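Cocosin 1 acidic chain (Cocos nucifera, PDB 5WPW) serves as a seed storage protein of coconut, a hexameric 11S globulin built from two cupin domains per subunit. Local coordinates at residues N9-T14 and G338-V343; A307-Y312 and S362-D367. The protein carries 2 engineered substitutions. All blocks are in the same frame, centred on the assembly; numbering follows the deposited sequence.

Contact 1. Residues N9-T14 and G338-V343; sequences NALEPT and GQLLIV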
loop_
_atom_site.group_PDB
_atom_site.type_symbol
_atom_site.label_atom_id
_atom_site.label_comp_id
_atom_site.label_asym_id
_atom_site.label_seq_id
_atom_site.Cartn_x
_atom_site.Cartn_y
_atom_site.Cartn_z
ATOM N N ASN A 9 -37.801 -10.879 6.329
ATOM C CA ASN A 9 -38.737 -11.537 5.427
ATOM C C ASN A 9 -38.196 -11.466 4.009
ATOM O O ASN A 9 -37.398 -10.588 3.670
ATOM C CB ASN A 9 -40.148 -10.920 5.500
ATOM C CG ASN A 9 -40.138 -9.422 5.319
ATOM O OD1 ASN A 9 -39.845 -8.674 6.252
ATOM N ND2 ASN A 9 -40.467 -8.970 4.113
ATOM N N ALA A 10 -38.630 -12.416 3.187
ATOM C CA ALA A 10 -38.229 -12.409 1.790
ATOM C C ALA A 10 -38.891 -11.238 1.077
ATOM O O ALA A 10 -40.034 -10.878 1.369
ATOM C CB ALA A 10 -38.599 -13.731 1.120
ATOM N N LEU A 11 -38.152 -10.620 0.168
ATOM C CA LEU A 11 -38.584 -9.396 -0.479
ATOM C C LEU A 11 -38.823 -9.626 -1.962
ATOM O O LEU A 11 -38.218 -10.501 -2.585
ATOM C CB LEU A 11 -37.547 -8.280 -0.296
ATOM C CG LEU A 11 -37.395 -7.752 1.128
ATOM C CD1 LEU A 11 -36.080 -7.009 1.293
ATOM C CD2 LEU A 11 -38.568 -6.859 1.485
ATOM N N GLU A 12 -39.706 -8.813 -2.515
ATOM C CA GLU A 12 -40.014 -8.777 -3.931
ATOM C C GLU A 12 -40.144 -7.320 -4.331
ATOM O O GLU A 12 -40.261 -6.440 -3.468
ATOM C CB GLU A 12 -41.302 -9.554 -4.249
ATOM C CG GLU A 12 -41.040 -10.999 -4.595
ATOM C CD GLU A 12 -42.229 -11.667 -5.259
ATOM O OE1 GLU A 12 -42.724 -11.140 -6.287
ATOM O OE2 GLU A 12 -42.658 -12.722 -4.745
ATOM N N PRO A 13 -40.081 -7.021 -5.626
ATOM C CA PRO A 13 -40.156 -5.625 -6.073
ATOM C C PRO A 13 -41.470 -4.952 -5.694
ATOM O O PRO A 13 -42.552 -5.523 -5.843
ATOM C CB PRO A 13 -40.005 -5.744 -7.589
ATOM C CG PRO A 13 -39.146 -6.943 -7.759
ATOM C CD PRO A 13 -39.597 -7.908 -6.698
ATOM N N THR A 14 -41.365 -3.712 -5.213
ATOM C CA THR A 14 -42.540 -2.943 -4.818
ATOM C C THR A 14 -43.164 -2.207 -5.998
ATOM O O THR A 14 -44.377 -2.281 -6.203
ATOM C CB THR A 14 -42.194 -1.938 -3.715
ATOM O OG1 THR A 14 -41.144 -1.069 -4.161
ATOM C CG2 THR A 14 -41.753 -2.666 -2.467
ATOM N N GLY A 338 -36.824 -15.458 -7.804
ATOM C CA GLY A 338 -37.234 -14.069 -7.830
ATOM C C GLY A 338 -37.308 -13.389 -6.485
ATOM O O GLY A 338 -37.571 -12.182 -6.437
ATOM N N GLN A 339 -37.067 -14.109 -5.392
ATOM C CA GLN A 339 -37.132 -13.522 -4.063
ATOM C C GLN A 339 -35.745 -13.183 -3.532
ATOM O O GLN A 339 -34.745 -13.829 -3.860
ATOM C CB GLN A 339 -37.826 -14.465 -3.086
ATOM C CG GLN A 339 -39.120 -15.013 -3.657
ATOM C CD GLN A 339 -39.934 -15.742 -2.634
ATOM O OE1 GLN A 339 -39.416 -16.541 -1.869
ATOM N NE2 GLN A 339 -41.232 -15.470 -2.614
ATOM N N LEU A 340 -35.732 -12.221 -2.636
ATOM C CA LEU A 340 -34.513 -11.632 -2.117
ATOM C C LEU A 340 -34.546 -11.677 -0.602
ATOM O O LEU A 340 -35.599 -11.477 0.015
ATOM C CB LEU A 340 -34.372 -10.203 -2.612
ATOM C CG LEU A 340 -33.168 -9.388 -2.170
ATOM C CD1 LEU A 340 -32.750 -8.472 -3.303
ATOM C CD2 LEU A 340 -33.540 -8.589 -0.945
ATOM N N LEU A 341 -33.384 -11.917 -0.003
ATOM C CA LEU A 341 -33.270 -11.984 1.448
ATOM C C LEU A 341 -31.974 -11.302 1.841
ATOM O O LEU A 341 -30.912 -11.681 1.345
ATOM C CB LEU A 341 -33.251 -13.434 1.951
ATOM C CG LEU A 341 -33.167 -13.655 3.459
ATOM C CD1 LEU A 341 -34.437 -13.110 4.127
ATOM C CD2 LEU A 341 -32.934 -15.150 3.829
ATOM N N ILE A 342 -32.054 -10.346 2.755
ATOM C CA ILE A 342 -30.860 -9.735 3.336
ATOM C C ILE A 342 -30.493 -10.457 4.628
ATOM O O ILE A 342 -31.287 -10.511 5.575
ATOM C CB ILE A 342 -31.072 -8.245 3.602
ATOM C CG1 ILE A 342 -31.797 -7.574 2.434
ATOM C CG2 ILE A 342 -29.728 -7.567 3.902
ATOM C CD1 ILE A 342 -30.966 -7.364 1.244
ATOM N N VAL A 343 -29.267 -10.962 4.695
ATOM C CA VAL A 343 -28.758 -11.554 5.923
ATOM C C VAL A 343 -27.731 -10.586 6.506
ATOM O O VAL A 343 -26.663 -10.372 5.912
ATOM C CB VAL A 343 -28.174 -12.946 5.670
ATOM C CG1 VAL A 343 -27.769 -13.631 6.985
ATOM C CG2 VAL A 343 -29.231 -13.820 4.899
#

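Contact 2. Residues A307-Y312 and S362-D367; sequences AHSIMY and SIKTSD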
loop_
_atom_site.group_PDB
_atom_site.type_symbol
_atom_site.label_atom_id
_atom_site.label_comp_id
_atom_site.label_asym_id
_atom_site.label_seq_id
_atom_site.Cartn_x
_atom_site.Cartn_y
_atom_site.Cartn_z
ATOM N N ALA A 307 -19.377 -8.442 6.430
ATOM C CA ALA A 307 -20.261 -7.907 5.396
ATOM C C ALA A 307 -21.691 -8.374 5.639
ATOM O O ALA A 307 -21.924 -9.400 6.287
ATOM C CB ALA A 307 -19.802 -8.333 4.004
ATOM N N HIS A 308 -22.644 -7.600 5.117
ATOM C CA HIS A 308 -24.004 -8.082 4.931
ATOM C C HIS A 308 -24.058 -8.903 3.650
ATOM O O HIS A 308 -23.252 -8.707 2.732
ATOM C CB HIS A 308 -25.025 -6.945 4.817
ATOM C CG HIS A 308 -24.955 -5.920 5.910
ATOM N ND1 HIS A 308 -25.261 -6.203 7.224
ATOM C CD2 HIS A 308 -24.658 -4.599 5.871
ATOM C CE1 HIS A 308 -25.132 -5.110 7.952
ATOM N NE2 HIS A 308 -24.764 -4.124 7.156
ATOM N N SER A 309 -25.035 -9.806 3.583
ATOM C CA SER A 309 -25.253 -10.652 2.424
ATOM C C SER A 309 -26.636 -10.362 1.850
ATOM O O SER A 309 -27.649 -10.483 2.556
ATOM C CB SER A 309 -25.115 -12.128 2.803
ATOM O OG SER A 309 -25.194 -12.968 1.666
ATOM N N ILE A 310 -26.677 -9.980 0.575
ATOM C CA ILE A 310 -27.921 -9.740 -0.149
ATOM C C ILE A 310 -28.133 -10.950 -1.048
ATOM O O ILE A 310 -27.477 -11.108 -2.080
ATOM C CB ILE A 310 -27.884 -8.434 -0.945
ATOM C CG1 ILE A 310 -27.678 -7.254 -0.001
ATOM C CG2 ILE A 310 -29.192 -8.236 -1.698
ATOM C CD1 ILE A 310 -26.250 -6.814 0.138
ATOM N N MET A 311 -29.050 -11.820 -0.650
ATOM C CA MET A 311 -29.221 -13.102 -1.308
ATOM C C MET A 311 -30.441 -13.046 -2.216
ATOM O O MET A 311 -31.526 -12.643 -1.773
ATOM C CB MET A 311 -29.390 -14.208 -0.272
ATOM C CG MET A 311 -29.398 -15.591 -0.866
ATOM S SD MET A 311 -29.506 -16.894 0.392
ATOM C CE MET A 311 -29.093 -15.976 1.857
ATOM N N TYR A 312 -30.270 -13.485 -3.465
ATOM C CA TYR A 312 -31.330 -13.505 -4.470
ATOM C C TYR A 312 -31.436 -14.907 -5.044
ATOM O O TYR A 312 -30.445 -15.440 -5.550
ATOM C CB TYR A 312 -31.040 -12.498 -5.589
ATOM C CG TYR A 312 -32.074 -12.490 -6.688
ATOM C CD1 TYR A 312 -33.298 -11.869 -6.500
ATOM C CD2 TYR A 312 -31.832 -13.108 -7.911
ATOM C CE1 TYR A 312 -34.249 -11.855 -7.494
ATOM C CE2 TYR A 312 -32.791 -13.102 -8.917
ATOM C CZ TYR A 312 -33.989 -12.460 -8.696
ATOM O OH TYR A 312 -34.959 -12.440 -9.662
ATOM N N SER A 362 -25.383 -14.258 -4.179
ATOM C CA SER A 362 -25.325 -13.334 -3.069
ATOM C C SER A 362 -24.378 -12.216 -3.432
ATOM O O SER A 362 -23.353 -12.455 -4.060
ATOM C CB SER A 362 -24.867 -14.009 -1.777
ATOM O OG SER A 362 -25.838 -14.951 -1.355
ATOM N N ILE A 363 -24.742 -11.004 -3.044
ATOM C CA ILE A 363 -23.869 -9.839 -3.143
ATOM C C ILE A 363 -23.553 -9.400 -1.727
ATOM O O ILE A 363 -24.465 -9.205 -0.925
ATOM C CB ILE A 363 -24.524 -8.685 -3.917
ATOM C CG1 ILE A 363 -24.963 -9.122 -5.318
ATOM C CG2 ILE A 363 -23.578 -7.447 -3.933
ATOM C CD1 ILE A 363 -23.836 -9.679 -6.184
ATOM N N LYS A 364 -22.275 -9.214 -1.422
ATOM C CA LYS A 364 -21.849 -8.918 -0.056
ATOM C C LYS A 364 -21.177 -7.560 -0.021
ATOM O O LYS A 364 -20.486 -7.185 -0.968
ATOM C CB LYS A 364 -20.935 -10.032 0.470
ATOM C CG LYS A 364 -21.637 -11.412 0.414
ATOM C CD LYS A 364 -20.841 -12.554 1.065
ATOM C CE LYS A 364 -21.688 -13.842 1.133
ATOM N NZ LYS A 364 -21.068 -14.845 2.055
ATOM N N THR A 365 -21.389 -6.835 1.090
ATOM C CA THR A 365 -21.031 -5.416 1.221
ATOM C C THR A 365 -19.597 -5.229 1.704
ATOM O O THR A 365 -19.322 -4.421 2.595
ATOM C CB THR A 365 -22.015 -4.684 2.138
ATOM O OG1 THR A 365 -21.952 -5.191 3.476
ATOM C CG2 THR A 365 -23.445 -4.801 1.628
ATOM N N SER A 366 -18.663 -5.969 1.107
ATOM C CA SER A 366 -17.255 -5.801 1.401
ATOM C C SER A 366 -16.475 -6.457 0.283
ATOM O O SER A 366 -16.881 -7.494 -0.249
ATOM C CB SER A 366 -16.882 -6.438 2.756
ATOM O OG SER A 366 -15.539 -6.149 3.115
ATOM N N ASP A 367 -15.339 -5.869 -0.053
ATOM C CA ASP A 367 -14.381 -6.672 -0.769
ATOM C C ASP A 367 -13.910 -7.792 0.155
ATOM O O ASP A 367 -13.847 -7.636 1.383
ATOM C CB ASP A 367 -13.186 -5.856 -1.241
ATOM C CG ASP A 367 -12.210 -6.708 -2.028
ATOM O OD1 ASP A 367 -12.684 -7.696 -2.669
ATOM O OD2 ASP A 367 -10.995 -6.413 -2.013
HETATM O O HOH W 1 -25.823 -15.490 1.585
#

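Contact 1. Residues N9-T14 and G338-V343
L11 and L340 bring their side chains together through different first torsions: L11 sets CG anti to the carbonyl carbon (chi1 -69°), while L340 sets CG anti to the backbone N (chi1 179°). The two chains slant across one another, and methyl CD1 of L11 meets methyl CD2 of L340 at 3.7 Å. Their backbones form a single antiparallel bridge, by which the N-terminal segment 9-14, part of the first cupin region, adds one residue to the edge of a β-sheet in the second. L11 N donates to L340 O at 2.7 Å, and L340 N returns a bond of 3.0 Å to L11 O. Both carbonyls take a further CA-H...O contact, A10 CA lying 3.3 Å from L340 O and Q339 CA 3.5 Å from L11 O. Helix 32-37 closes over the leucine pair, F34 touching both L11 and L340. Beyond the bridge, E12 and Q339 bring their polar ends near each other, beside A10. Q339 OE1 accepts from R336 N, which fixes the amide near A10, while its NE2 approaches the E12 carboxylate at a distance longer than a hydrogen bond. E12 OE2 also has a long, weak ion pair with R336. The carboxylate and amide planes are turned 48° apart, and E12 OE2 stands 3.8 Å from Q339 NE2.

Contact 2. Residues A307-Y312 and S362-D367
Strands 309-312 and 362-364 run antiparallel, with 165° between their directions and 4.5 Å between their axes at closest approach. I310 and I363 form the hydrogen-bonded pair: I310 N donates to I363 O at 2.8 Å, and I363 N to I310 O at 2.9 Å. The non-hydrogen-bonded pairs S309-K364 and M311-S362 flank it. Past the strand end T365, whose N still bonds to H308 O, is itself the centre of an inverse gamma turn closed by a weak S366 N to K364 O bond.

At this turn the threonine side chain takes over from the backbone. With OG1 between its own N and carbonyl carbon (chi1 64°), T365 accepts the H308 N-H at 3.0 Å from N to OG1. Q148 of a second subunit hydrogen-bonds to the same OG1, so the hydroxyl is held from within the chain and across the subunit interface. The H308 ring lies obliquely to OG1, its ND1 hydrogen-bonded to Q345 N. The other branch, T365 CG2, meets I310 CD1 at 3.8 Å, the two side chains crossing at about a right angle. A307 CB packs against S366 CB.

S309, M311, S362 and K364 occupy the opposite face from I310 and I363. A water there joins two serines, 2.6 Å from S309 OG and 3.0 Å from S362 OG. The extended K364 chain brings CE alongside S309 OG, 3.7 Å away, and carries NZ on to N304 OD1. M311 lays CG against S362 OG, and its chain meets M349 and E351 of strand 348-354. This is antiparallel pairing within the β-barrel of the C-terminal cupin domain, ending in a turn at a subunit interface.

Contacts 1 and 2 belong to one sheet and lie about 13 Å apart, centre to centre. Strand 340-343 of contact 1 is the neighbour of strand 309-314 of contact 2, and probable hydrogen bonds join them: L341 N to M311 O and V343 N to S309 O, each 2.7 Å. On the face that carries I310, I342 CD1 packs 3.5 Å from I310 CG1. The order across the sheet thus runs from 362-364 through 309-312 to 340-343, with L11 added at the edge. Contact 2 is buried and touches a second subunit at its turn, whereas contact 1 is partly buried and stays within one chain, tying the N-terminal segment to the C-terminal cupin.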